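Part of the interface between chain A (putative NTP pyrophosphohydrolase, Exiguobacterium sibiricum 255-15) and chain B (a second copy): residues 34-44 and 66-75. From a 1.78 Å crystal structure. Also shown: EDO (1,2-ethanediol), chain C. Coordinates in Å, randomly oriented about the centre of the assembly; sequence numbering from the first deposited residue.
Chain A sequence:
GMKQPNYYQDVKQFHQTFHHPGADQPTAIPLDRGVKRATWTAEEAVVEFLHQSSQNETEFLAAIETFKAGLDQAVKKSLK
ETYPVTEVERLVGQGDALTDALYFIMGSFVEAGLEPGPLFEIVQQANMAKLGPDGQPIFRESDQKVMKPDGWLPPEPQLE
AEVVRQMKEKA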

# COMPACT_ATOMS: atom_id res chain seq x y z
N GLY A 34 12.48 3.58 7.37
CA GLY A 34 11.34 2.67 7.20
C GLY A 34 10.16 2.97 8.12
O GLY A 34 8.99 2.83 7.73
N VAL A 35 10.45 3.36 9.36
CA VAL A 35 9.38 3.69 10.32
C VAL A 35 8.53 4.86 9.78
O VAL A 35 7.30 4.84 9.87
CB VAL A 35 9.93 4.04 11.70
CG1 VAL A 35 8.85 4.66 12.55
CG2 VAL A 35 10.46 2.79 12.40
N LYS A 36 9.20 5.84 9.20
CA LYS A 36 8.53 7.00 8.63
C LYS A 36 7.60 6.57 7.49
O LYS A 36 6.43 6.93 7.48
CB LYS A 36 9.55 8.01 8.11
CG LYS A 36 10.38 8.70 9.20
CD LYS A 36 11.26 9.80 8.62
CE LYS A 36 12.03 10.56 9.69
NZ LYS A 36 11.17 10.92 10.87
N ARG A 37 8.14 5.78 6.57
CA ARG A 37 7.40 5.34 5.40
C ARG A 37 6.23 4.49 5.78
O ARG A 37 5.16 4.66 5.22
CB ARG A 37 8.32 4.65 4.41
CG ARG A 37 9.39 5.66 3.86
CD ARG A 37 9.80 5.37 2.48
NE ARG A 37 8.66 5.51 1.59
CZ ARG A 37 8.25 6.63 0.99
NH1 ARG A 37 8.91 7.79 1.13
NH2 ARG A 37 7.18 6.57 0.24
N ALA A 38 6.44 3.57 6.73
CA ALA A 38 5.36 2.73 7.25
C ALA A 38 4.23 3.58 7.83
O ALA A 38 3.05 3.36 7.57
CB ALA A 38 5.92 1.76 8.31
N THR A 39 4.62 4.59 8.60
CA THR A 39 3.69 5.52 9.23
C THR A 39 2.90 6.30 8.17
O THR A 39 1.68 6.30 8.24
CB THR A 39 4.43 6.48 10.21
OG1 THR A 39 5.14 5.68 11.19
CG2 THR A 39 3.42 7.42 10.91
N TRP A 40 3.56 6.89 7.19
CA TRP A 40 2.85 7.63 6.14
C TRP A 40 1.89 6.75 5.37
O TRP A 40 0.79 7.20 5.00
CB TRP A 40 3.82 8.28 5.17
CG TRP A 40 4.73 9.27 5.80
CD1 TRP A 40 4.44 10.09 6.85
CD2 TRP A 40 6.07 9.60 5.40
NE1 TRP A 40 5.52 10.88 7.14
CE2 TRP A 40 6.53 10.61 6.27
CE3 TRP A 40 6.92 9.14 4.39
CZ2 TRP A 40 7.82 11.16 6.18
CZ3 TRP A 40 8.22 9.68 4.30
CH2 TRP A 40 8.65 10.68 5.19
N THR A 41 2.32 5.51 5.10
CA THR A 41 1.51 4.58 4.30
C THR A 41 0.24 4.25 5.09
O THR A 41 -0.88 4.31 4.55
CB THR A 41 2.32 3.29 3.94
OG1 THR A 41 3.58 3.66 3.32
CG2 THR A 41 1.54 2.37 3.00
N ALA A 42 0.40 3.91 6.36
CA ALA A 42 -0.74 3.55 7.21
C ALA A 42 -1.64 4.76 7.51
O ALA A 42 -2.82 4.59 7.73
CB ALA A 42 -0.24 2.92 8.54
N GLU A 43 -1.09 5.98 7.55
CA GLU A 43 -1.94 7.21 7.74
C GLU A 43 -3.02 7.23 6.68
O GLU A 43 -4.20 7.55 6.95
CB GLU A 43 -1.10 8.50 7.69
CG GLU A 43 -0.34 8.80 8.97
CD GLU A 43 0.74 9.90 8.85
OE1 GLU A 43 0.93 10.48 7.76
OE2 GLU A 43 1.39 10.20 9.86
N GLU A 44 -2.65 6.82 5.47
CA GLU A 44 -3.61 6.75 4.37
C GLU A 44 -4.35 5.41 4.30
O GLU A 44 -5.58 5.39 4.35
CB GLU A 44 -2.89 7.10 3.06
CG GLU A 44 -2.37 8.53 3.06
CD GLU A 44 -3.48 9.58 2.88
OE1 GLU A 44 -4.62 9.22 2.50
OE2 GLU A 44 -3.22 10.76 3.17
N THR B 66 7.11 3.64 17.89
CA THR B 66 7.15 4.92 17.16
C THR B 66 6.03 4.99 16.13
O THR B 66 5.39 6.05 15.98
CB THR B 66 8.51 5.11 16.51
OG1 THR B 66 9.50 5.13 17.53
CG2 THR B 66 8.58 6.42 15.69
N PHE B 67 5.81 3.86 15.44
CA PHE B 67 4.69 3.70 14.50
C PHE B 67 3.37 3.93 15.20
O PHE B 67 2.54 4.72 14.71
CB PHE B 67 4.66 2.31 13.83
CG PHE B 67 3.39 2.07 13.04
CD1 PHE B 67 3.24 2.62 11.77
CD2 PHE B 67 2.32 1.39 13.60
CE1 PHE B 67 2.07 2.44 11.06
CE2 PHE B 67 1.13 1.23 12.90
CZ PHE B 67 0.99 1.77 11.64
N LYS B 68 3.17 3.25 16.33
CA LYS B 68 1.91 3.37 17.07
C LYS B 68 1.61 4.78 17.52
O LYS B 68 0.44 5.18 17.53
CB LYS B 68 1.87 2.41 18.27
CG LYS B 68 1.66 0.98 17.80
CD LYS B 68 2.27 -0.07 18.70
CE LYS B 68 1.34 -0.53 19.78
NZ LYS B 68 2.03 -1.58 20.63
N ALA B 69 2.65 5.54 17.84
CA ALA B 69 2.48 6.92 18.27
C ALA B 69 2.02 7.79 17.10
O ALA B 69 1.15 8.66 17.26
CB ALA B 69 3.78 7.45 18.88
N GLY B 70 2.58 7.55 15.91
CA GLY B 70 2.14 8.22 14.68
C GLY B 70 0.73 7.83 14.27
O GLY B 70 -0.10 8.67 13.84
N LEU B 71 0.42 6.56 14.41
CA LEU B 71 -0.94 6.07 14.18
C LEU B 71 -1.91 6.80 15.11
O LEU B 71 -2.95 7.29 14.65
CB LEU B 71 -1.03 4.57 14.43
CG LEU B 71 -2.38 3.86 14.23
CD1 LEU B 71 -2.58 3.54 12.76
CD2 LEU B 71 -2.42 2.58 15.09
N ASP B 72 -1.59 6.85 16.40
CA ASP B 72 -2.49 7.51 17.36
C ASP B 72 -2.65 9.01 17.07
O ASP B 72 -3.75 9.53 17.18
CB ASP B 72 -2.07 7.26 18.81
CG ASP B 72 -2.68 5.96 19.38
OD1 ASP B 72 -3.09 5.07 18.59
OD2 ASP B 72 -2.76 5.85 20.62
N GLN B 73 -1.58 9.68 16.66
CA GLN B 73 -1.69 11.10 16.31
C GLN B 73 -2.65 11.30 15.11
O GLN B 73 -3.44 12.23 15.11
CB GLN B 73 -0.33 11.75 16.06
CG GLN B 73 -0.33 13.29 16.19
CD GLN B 73 -0.32 13.79 17.67
N ALA B 74 -2.62 10.37 14.15
CA ALA B 74 -3.39 10.49 12.93
C ALA B 74 -4.85 10.27 13.24
O ALA B 74 -5.69 11.00 12.72
CB ALA B 74 -2.90 9.50 11.85
N VAL B 75 -5.17 9.28 14.09
CA VAL B 75 -6.53 9.07 14.52
C VAL B 75 -7.07 10.31 15.26
O VAL B 75 -8.20 10.73 15.04
CB VAL B 75 -6.65 7.85 15.46
CG1 VAL B 75 -8.09 7.71 15.96
CG2 VAL B 75 -6.22 6.56 14.76
C1 EDO C . 7.29 10.91 -0.68
O1 EDO C . 7.68 10.30 0.57
C2 EDO C . 6.40 9.94 -1.47
O2 EDO C . 7.02 8.65 -1.65
O HOH W 1 5.45 7.35 13.33
O HOH W 2 0.81 10.77 12.28

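Both stretches are segments of longer helices, and their N-to-C directions differ by 30°, so they run in roughly the same sense, with a closest axial approach of 9.4 Å. The register is set by Thr39(A) and Phe67(B), whose CA atoms lie 5.7 Å apart, and one to two turns further on by Glu43(A) and Ala74(B), with CA to CA 6.3 Å. Backbone hydrogen bonding stays within each helix, as in Thr39(A) N to Val35(A) O at 3.0 Å and Leu71(B) N to Phe67(B) O at 2.8 Å. No direct hydrogen bond crosses the contact, which buries 352 Å² in total.

Phe67(B) contributes the largest covered area. Its CA-to-CB bond points sideways, but with chi1 at 170° (t) the ring end comes nearer chain A. Ala42(A) CB sits 3.5 Å from Phe67(B) CE1 and Ala38(A) O 3.7 Å from the same atom, both at the ring edge and near its plane. Beside it, Val35(A) CG1 packs 3.6 Å from Thr66(B) CG2.

The helices also meet at Gly70(B), where Thr39(A) CG2 lies 4.1 Å from Gly70(B) CA. A CB built ideally on this glycine would fall 2.7 Å from Thr39(A) CG2, a clash, so the observed packing depends on the absent side chain. Further along, Glu43(A) CG approaches Ala74(B) CB to 3.9 Å.

Two waters supply the polar links. Water 1 donates to Thr39(A) OG1 at 2.7 Å and to Thr66(B) O at 3.0 Å; because Thr39(A) OG1 itself donates to Val35(A) O at 2.7 Å, the hydroxyl is engaged as both donor and acceptor. Water 2 donates to Glu43(A) OE2 at 2.6 Å and to Gly70(B) O at 2.8 Å, joining the carboxylate to a backbone carbonyl that also accepts from Ala74(B) N at 3.1 Å.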